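Nudix Hydrolase, RenU (Mycolicibacterium smegmatis, PDB 6UUF) is a magnesium-using Nudix hydrolase that probably cleaves nucleoside diphosphate derivatives, perhaps NADH among them. Local coordinates at residues A[16-28]-A[57-71]. The protein carries 3 engineered substitutions. Sequence-based numbering, arbitrary orientation.
Sequences RFWGRHGAAGLLL and PGGARDSHETPEQAA
Ala24 sits at the tight end of this contact: its CB lies 3.6 Å from Pro67 O and also meets the methyls of Ala70 and Ala71, so the first turn of the helix that starts at Pro67 rests directly on strand 23-28. Ala71 CB extends this seam, packing 3.7 Å from Gly25 C and touching Leu26 CD1, while Val110 adjoins both Leu26 and Ala71. The axis of helical segment 67-71 passes 6.9 Å from that of strand 23-28, at 68°, a close approach consistent with the small residues between them. Strand 58-60 runs antiparallel alongside; Ala24 and Gly59 exchange two backbone hydrogen bonds, and Leu26 N donates to Pro57 O. At Gly58 a side chain would collide with Ala24 O and Gly25 CA. This strand-loop-helix passage, with its GG pair, matches the start of the Nudix box, the family's signature motif. Toward solvent the contact becomes more polar and water-mediated. Arg61 N makes a nearly straight bond to Gly22 O (2.8 Å). Its side chain, extended from CG to NE, grips Glu65 O in the guanidinium plane with both NE and NH2. Pro67 CD lies over one face, 3.4 Å above its centre, and an edge-on water joins NH1 to His21 O. An alanine here is likely to leave Glu65 O without two donors, break that water link and uncover Pro67 CD. A second water bridges His21 N, Gly22 O and Arg61 O. His21, with CG beside its backbone N (chi1 -51°), hydrogen-bonds through NE2 to Ser63 OG (2.7 Å, bent at 141°), while Arg61 O lies in plane at its ring edge.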
ATOM      1  N   ARG A  16      19.988  -2.616   3.916  1.00 38.56           N
ATOM      2  CA  ARG A  16      19.683  -1.281   3.405  1.00 39.99           C
ATOM      3  C   ARG A  16      18.233  -1.257   3.002  1.00 36.22           C
ATOM      4  O   ARG A  16      17.755  -2.261   2.559  1.00 32.70           O
ATOM      5  CB  ARG A  16      20.578  -0.892   2.230  1.00 38.51           C
ATOM      6  CG  ARG A  16      20.375  -1.681   0.968  1.00 39.56           C
ATOM      7  CD  ARG A  16      21.346  -1.162  -0.085  1.00 39.74           C
ATOM      8  NE  ARG A  16      22.739  -1.579   0.103  1.00 37.18           N
ATOM      9  CZ  ARG A  16      23.762  -1.071  -0.583  1.00 33.82           C
ATOM     10  NH1 ARG A  16      23.576  -0.085  -1.459  1.00 35.90           N
ATOM     11  NH2 ARG A  16      24.982  -1.528  -0.391  1.00 32.32           N
ATOM     12  N   PHE A  17      17.587  -0.091   3.142  1.00 33.88           N
ATOM     13  CA  PHE A  17      16.207   0.165   2.769  1.00 29.81           C
ATOM     14  C   PHE A  17      16.178   1.368   1.866  1.00 29.66           C
ATOM     15  O   PHE A  17      16.838   2.370   2.160  1.00 31.05           O
ATOM     16  CB  PHE A  17      15.431   0.521   4.002  1.00 29.89           C
ATOM     17  CG  PHE A  17      15.255  -0.618   4.947  1.00 33.20           C
ATOM     18  CD1 PHE A  17      16.292  -1.017   5.800  1.00 33.02           C
ATOM     19  CD2 PHE A  17      14.069  -1.325   4.973  1.00 34.28           C
ATOM     20  CE1 PHE A  17      16.149  -2.120   6.647  1.00 35.20           C
ATOM     21  CE2 PHE A  17      13.909  -2.403   5.853  1.00 36.62           C
ATOM     22  CZ  PHE A  17      14.963  -2.818   6.676  1.00 35.81           C
ATOM     23  N   TRP A  18      15.396   1.304   0.805  1.00 27.71           N
ATOM     24  CA  TRP A  18      15.297   2.403  -0.104  1.00 32.00           C
ATOM     25  C   TRP A  18      14.360   3.517   0.362  1.00 31.68           C
ATOM     26  O   TRP A  18      13.194   3.267   0.715  1.00 31.93           O
ATOM     27  CB  TRP A  18      14.794   1.940  -1.443  1.00 34.55           C
ATOM     28  CG  TRP A  18      14.807   3.079  -2.376  1.00 35.38           C
ATOM     29  CD1 TRP A  18      13.738   3.781  -2.821  1.00 36.58           C
ATOM     30  CD2 TRP A  18      15.960   3.691  -2.930  1.00 34.67           C
ATOM     31  NE1 TRP A  18      14.151   4.778  -3.651  1.00 38.47           N
ATOM     32  CE2 TRP A  18      15.517   4.757  -3.729  1.00 36.59           C
ATOM     33  CE3 TRP A  18      17.331   3.439  -2.828  1.00 35.04           C
ATOM     34  CZ2 TRP A  18      16.383   5.549  -4.459  1.00 36.73           C
ATOM     35  CZ3 TRP A  18      18.193   4.231  -3.510  1.00 35.94           C
ATOM     36  CH2 TRP A  18      17.720   5.289  -4.329  1.00 38.23           C
ATOM     37  N   GLY A  19      14.860   4.749   0.323  1.00 28.73           N
ATOM     38  CA  GLY A  19      14.015   5.916   0.527  1.00 31.34           C
ATOM     39  C   GLY A  19      14.222   6.527   1.895  1.00 30.67           C
ATOM     40  O   GLY A  19      13.744   6.024   2.928  1.00 29.10           O
ATOM     41  N   ARG A  20      14.939   7.631   1.897  1.00 30.57           N
ATOM     42  CA  ARG A  20      15.258   8.325   3.126  1.00 32.78           C
ATOM     43  C   ARG A  20      14.084   8.683   4.016  1.00 30.64           C
ATOM     44  O   ARG A  20      14.201   8.667   5.239  1.00 32.40           O
ATOM     45  CB  ARG A  20      16.069   9.559   2.783  1.00 36.13           C
ATOM     46  CG  ARG A  20      17.472   9.140   2.381  1.00 43.39           C
ATOM     47  CD  ARG A  20      18.498  10.219   2.552  1.00 50.06           C
ATOM     48  NE  ARG A  20      19.833   9.631   2.675  1.00 57.59           N
ATOM     49  CZ  ARG A  20      20.510   9.419   3.812  1.00 59.06           C
ATOM     50  NH1 ARG A  20      21.720   8.881   3.725  1.00 60.61           N
ATOM     51  NH2 ARG A  20      20.036   9.750   5.018  1.00 53.31           N
ATOM     52  N   HIS A  21      12.952   8.981   3.414  1.00 30.55           N
ATOM     53  CA  HIS A  21      11.743   9.354   4.161  1.00 32.57           C
ATOM     54  C   HIS A  21      10.767   8.183   4.280  1.00 32.18           C
ATOM     55  O   HIS A  21       9.574   8.395   4.536  1.00 29.97           O
ATOM     56  CB  HIS A  21      11.047  10.509   3.413  1.00 34.30           C
ATOM     57  CG  HIS A  21      11.950  11.659   3.080  1.00 33.83           C
ATOM     58  ND1 HIS A  21      12.638  12.361   4.046  1.00 33.54           N
ATOM     59  CD2 HIS A  21      12.236  12.260   1.900  1.00 32.20           C
ATOM     60  CE1 HIS A  21      13.330  13.332   3.471  1.00 32.01           C
ATOM     61  NE2 HIS A  21      13.092  13.298   2.174  1.00 32.19           N
ATOM     62  N   GLY A  22      11.252   6.962   4.043  1.00 29.80           N
ATOM     63  CA  GLY A  22      10.401   5.815   4.064  1.00 29.86           C
ATOM     64  C   GLY A  22       9.517   5.729   2.837  1.00 31.36           C
ATOM     65  O   GLY A  22       9.698   6.451   1.817  1.00 32.00           O
ATOM     66  N   ALA A  23       8.601   4.785   2.926  1.00 27.09           N
ATOM     67  CA  ALA A  23       7.706   4.503   1.839  1.00 31.31           C
ATOM     68  C   ALA A  23       6.287   4.456   2.384  1.00 32.50           C
ATOM     69  O   ALA A  23       6.061   4.356   3.619  1.00 29.72           O
ATOM     70  CB  ALA A  23       8.068   3.194   1.190  1.00 31.72           C
ATOM     71  N   ALA A  24       5.354   4.494   1.447  1.00 32.30           N
ATOM     72  CA  ALA A  24       3.927   4.462   1.763  1.00 32.51           C
ATOM     73  C   ALA A  24       3.171   3.678   0.712  1.00 32.99           C
ATOM     74  O   ALA A  24       3.510   3.728  -0.465  1.00 29.34           O
ATOM     75  CB  ALA A  24       3.369   5.872   1.822  1.00 33.61           C
ATOM     76  N   GLY A  25       2.136   2.963   1.138  1.00 31.36           N
ATOM     77  CA  GLY A  25       1.272   2.234   0.204  1.00 31.65           C
ATOM     78  C   GLY A  25      -0.195   2.483   0.459  1.00 28.92           C
ATOM     79  O   GLY A  25      -0.583   2.721   1.612  1.00 29.63           O
ATOM     80  N   LEU A  26      -1.000   2.395  -0.611  1.00 27.36           N
ATOM     81  CA  LEU A  26      -2.424   2.576  -0.525  1.00 25.39           C
ATOM     82  C   LEU A  26      -3.169   1.277  -0.374  1.00 28.86           C
ATOM     83  O   LEU A  26      -3.113   0.438  -1.254  1.00 26.77           O
ATOM     84  CB  LEU A  26      -2.927   3.280  -1.763  1.00 27.39           C
ATOM     85  CG  LEU A  26      -4.257   3.984  -1.571  1.00 29.44           C
ATOM     86  CD1 LEU A  26      -4.235   5.085  -0.521  1.00 28.04           C
ATOM     87  CD2 LEU A  26      -4.642   4.541  -2.938  1.00 33.72           C
ATOM     88  N   LEU A  27      -3.896   1.138   0.731  1.00 29.61           N
ATOM     89  CA  LEU A  27      -4.894   0.078   0.921  1.00 31.77           C
ATOM     90  C   LEU A  27      -6.243   0.657   0.599  1.00 30.25           C
ATOM     91  O   LEU A  27      -6.903   1.256   1.457  1.00 29.53           O
ATOM     92  CB  LEU A  27      -4.849  -0.432   2.364  1.00 34.02           C
ATOM     93  CG  LEU A  27      -5.834  -1.509   2.791  1.00 37.56           C
ATOM     94  CD1 LEU A  27      -5.750  -2.642   1.804  1.00 40.87           C
ATOM     95  CD2 LEU A  27      -5.457  -2.050   4.180  1.00 40.94           C
ATOM     96  N   LEU A  28      -6.632   0.530  -0.657  1.00 29.76           N
ATOM     97  CA  LEU A  28      -7.871   1.092  -1.159  1.00 28.55           C
ATOM     98  C   LEU A  28      -9.000   0.047  -1.061  1.00 29.74           C
ATOM     99  O   LEU A  28      -8.873  -1.033  -1.624  1.00 30.81           O
ATOM    100  CB  LEU A  28      -7.715   1.507  -2.606  1.00 29.04           C
ATOM    101  CG  LEU A  28      -8.961   2.149  -3.229  1.00 30.36           C
ATOM    102  CD1 LEU A  28      -9.469   3.384  -2.455  1.00 33.11           C
ATOM    103  CD2 LEU A  28      -8.597   2.544  -4.644  1.00 29.78           C
ATOM    104  N   PRO A  57      -0.064  -1.046  -3.976  1.00 29.58           N
ATOM    105  CA  PRO A  57       0.666  -0.070  -4.777  1.00 31.29           C
ATOM    106  C   PRO A  57       1.215   0.993  -3.849  1.00 34.19           C
ATOM    107  O   PRO A  57       0.500   1.447  -2.934  1.00 32.32           O
ATOM    108  CB  PRO A  57      -0.388   0.554  -5.686  1.00 32.26           C
ATOM    109  CG  PRO A  57      -1.700   0.012  -5.260  1.00 33.20           C
ATOM    110  CD  PRO A  57      -1.512  -0.843  -4.047  1.00 31.42           C
ATOM    111  N   GLY A  58       2.497   1.286  -3.999  1.00 31.64           N
ATOM    112  CA  GLY A  58       3.150   2.206  -3.084  1.00 34.59           C
ATOM    113  C   GLY A  58       4.451   2.705  -3.676  1.00 34.61           C
ATOM    114  O   GLY A  58       4.859   2.278  -4.728  1.00 31.48           O
ATOM    115  N   GLY A  59       5.116   3.600  -2.980  1.00 31.19           N
ATOM    116  CA  GLY A  59       6.472   3.893  -3.369  1.00 33.42           C
ATOM    117  C   GLY A  59       7.096   4.729  -2.300  1.00 33.50           C
ATOM    118  O   GLY A  59       6.550   4.856  -1.199  1.00 32.60           O
ATOM    119  N   ALA A  60       8.232   5.301  -2.643  1.00 29.62           N
ATOM    120  CA  ALA A  60       9.006   6.126  -1.721  1.00 32.07           C
ATOM    121  C   ALA A  60       8.396   7.484  -1.483  1.00 32.67           C
ATOM    122  O   ALA A  60       7.888   8.144  -2.410  1.00 36.26           O
ATOM    123  CB  ALA A  60      10.458   6.281  -2.196  1.00 30.90           C
ATOM    124  N   ARG A  61       8.459   7.901  -0.233  1.00 29.53           N
ATOM    125  CA  ARG A  61       7.936   9.188   0.157  1.00 33.35           C
ATOM    126  C   ARG A  61       8.943  10.269  -0.177  1.00 33.91           C
ATOM    127  O   ARG A  61      10.133  10.141   0.131  1.00 33.88           O
ATOM    128  CB  ARG A  61       7.681   9.176   1.642  1.00 37.33           C
ATOM    129  CG  ARG A  61       7.078  10.438   2.152  1.00 38.73           C
ATOM    130  CD  ARG A  61       6.766  10.312   3.626  1.00 39.79           C
ATOM    131  NE  ARG A  61       6.338  11.621   4.104  1.00 38.40           N
ATOM    132  CZ  ARG A  61       6.165  11.933   5.386  1.00 37.41           C
ATOM    133  NH1 ARG A  61       6.416  11.038   6.343  1.00 35.48           N
ATOM    134  NH2 ARG A  61       5.788  13.171   5.708  1.00 36.30           N
ATOM    135  N   ASP A  62       8.453  11.323  -0.812  1.00 33.90           N
ATOM    136  CA  ASP A  62       9.280  12.468  -1.151  1.00 37.51           C
ATOM    137  C   ASP A  62       9.341  13.484   0.026  1.00 34.05           C
ATOM    138  O   ASP A  62       8.476  13.513   0.917  1.00 31.99           O
ATOM    139  CB  ASP A  62       8.750  13.101  -2.441  1.00 38.70           C
ATOM    140  CG  ASP A  62       9.804  13.896  -3.198  1.00 43.05           C
ATOM    141  OD1 ASP A  62      11.009  13.920  -2.797  1.00 41.51           O
ATOM    142  OD2 ASP A  62       9.421  14.497  -4.226  1.00 48.39           O
ATOM    143  N   SER A  63      10.389  14.299   0.024  1.00 33.09           N
ATOM    144  CA  SER A  63      10.693  15.265   1.081  1.00 32.23           C
ATOM    145  C   SER A  63       9.606  16.238   1.481  1.00 33.71           C
ATOM    146  O   SER A  63       9.603  16.674   2.603  1.00 32.58           O
ATOM    147  CB  SER A  63      11.905  16.106   0.694  1.00 30.54           C
ATOM    148  OG  SER A  63      12.971  15.268   0.337  1.00 29.89           O
ATOM    149  N   HIS A  64       8.690  16.558   0.581  1.00 32.40           N
ATOM    150  CA  HIS A  64       7.705  17.561   0.844  1.00 35.88           C
ATOM    151  C   HIS A  64       6.289  16.950   1.035  1.00 38.77           C
ATOM    152  O   HIS A  64       5.335  17.665   1.271  1.00 35.58           O
ATOM    153  CB  HIS A  64       7.716  18.538  -0.299  1.00 37.05           C
ATOM    154  CG  HIS A  64       7.245  17.952  -1.572  1.00 38.67           C
ATOM    155  ND1 HIS A  64       8.018  17.103  -2.328  1.00 40.67           N
ATOM    156  CD2 HIS A  64       6.063  18.058  -2.210  1.00 40.94           C
ATOM    157  CE1 HIS A  64       7.341  16.732  -3.396  1.00 38.53           C
ATOM    158  NE2 HIS A  64       6.154  17.295  -3.348  1.00 43.14           N
ATOM    159  N   GLU A  65       6.204  15.621   1.009  1.00 35.37           N
ATOM    160  CA  GLU A  65       4.944  14.895   0.941  1.00 33.18           C
ATOM    161  C   GLU A  65       4.570  14.301   2.258  1.00 32.04           C
ATOM    162  O   GLU A  65       5.402  13.866   3.019  1.00 29.77           O
ATOM    163  CB  GLU A  65       5.068  13.716   0.012  1.00 32.68           C
ATOM    164  CG  GLU A  65       5.047  14.067  -1.444  1.00 33.11           C
ATOM    165  CD  GLU A  65       5.138  12.842  -2.322  1.00 33.48           C
ATOM    166  OE1 GLU A  65       5.824  11.843  -1.995  1.00 36.87           O
ATOM    167  OE2 GLU A  65       4.550  12.890  -3.387  1.00 37.39           O
ATOM    168  N   THR A  66       3.274  14.216   2.482  1.00 34.78           N
ATOM    169  CA  THR A  66       2.761  13.431   3.585  1.00 33.33           C
ATOM    170  C   THR A  66       2.727  11.997   3.093  1.00 31.09           C
ATOM    171  O   THR A  66       2.705  11.779   1.850  1.00 27.81           O
ATOM    172  CB  THR A  66       1.357  13.892   3.941  1.00 33.12           C
ATOM    173  OG1 THR A  66       0.519  13.721   2.782  1.00 35.48           O
ATOM    174  CG2 THR A  66       1.399  15.377   4.408  1.00 32.01           C
ATOM    175  N   PRO A  67       2.743  11.026   4.043  1.00 28.79           N
ATOM    176  CA  PRO A  67       2.490   9.637   3.668  1.00 31.07           C
ATOM    177  C   PRO A  67       1.237   9.478   2.786  1.00 29.14           C
ATOM    178  O   PRO A  67       1.297   8.756   1.792  1.00 30.27           O
ATOM    179  CB  PRO A  67       2.333   8.905   5.028  1.00 32.34           C
ATOM    180  CG  PRO A  67       2.896   9.808   6.056  1.00 30.62           C
ATOM    181  CD  PRO A  67       2.798  11.213   5.511  1.00 30.29           C
ATOM    182  N   GLU A  68       0.155  10.189   3.102  1.00 28.88           N
ATOM    183  CA  GLU A  68      -1.067  10.161   2.292  1.00 31.94           C
ATOM    184  C   GLU A  68      -0.875  10.601   0.826  1.00 32.94           C
ATOM    185  O   GLU A  68      -1.336   9.950  -0.125  1.00 33.31           O
ATOM    186  CB  GLU A  68      -2.317  10.843   2.946  1.00 37.86           C
ATOM    187  CG  GLU A  68      -2.179  11.928   3.999  1.00 45.01           C
ATOM    188  CD  GLU A  68      -1.688  11.458   5.378  1.00 47.03           C
ATOM    189  OE1 GLU A  68      -0.454  11.422   5.531  1.00 41.36           O
ATOM    190  OE2 GLU A  68      -2.489  11.233   6.317  1.00 45.87           O
ATOM    191  N   GLN A  69      -0.162  11.679   0.639  1.00 33.28           N
ATOM    192  CA  GLN A  69       0.132  12.136  -0.695  1.00 33.99           C
ATOM    193  C   GLN A  69       0.965  11.139  -1.422  1.00 33.15           C
ATOM    194  O   GLN A  69       0.734  10.899  -2.599  1.00 33.72           O
ATOM    195  CB  GLN A  69       0.845  13.479  -0.633  1.00 37.48           C
ATOM    196  CG  GLN A  69      -0.124  14.551  -0.202  1.00 35.28           C
ATOM    197  CD  GLN A  69       0.545  15.855   0.051  1.00 38.23           C
ATOM    198  OE1 GLN A  69       1.594  15.927   0.632  1.00 38.55           O
ATOM    199  NE2 GLN A  69      -0.092  16.903  -0.369  1.00 45.07           N
ATOM    200  N   ALA A  70       1.940  10.548  -0.737  1.00 31.90           N
ATOM    201  CA  ALA A  70       2.847   9.654  -1.430  1.00 31.79           C
ATOM    202  C   ALA A  70       2.084   8.436  -1.945  1.00 33.36           C
ATOM    203  O   ALA A  70       2.274   8.043  -3.074  1.00 36.84           O
ATOM    204  CB  ALA A  70       3.988   9.215  -0.545  1.00 32.26           C
ATOM    205  N   ALA A  71       1.203   7.877  -1.121  1.00 30.92           N
ATOM    206  CA  ALA A  71       0.465   6.662  -1.467  1.00 29.15           C
ATOM    207  C   ALA A  71      -0.559   6.904  -2.590  1.00 31.64           C
ATOM    208  O   ALA A  71      -0.771   6.078  -3.453  1.00 33.33           O
ATOM    209  CB  ALA A  71      -0.216   6.093  -0.240  1.00 26.99           C
TER
HETATM  210  O   HOH W   1      11.675   8.100   0.921  1.00 30.84           O
HETATM  211  O   HOH W   2       7.189   8.121   6.248  1.00 39.44           O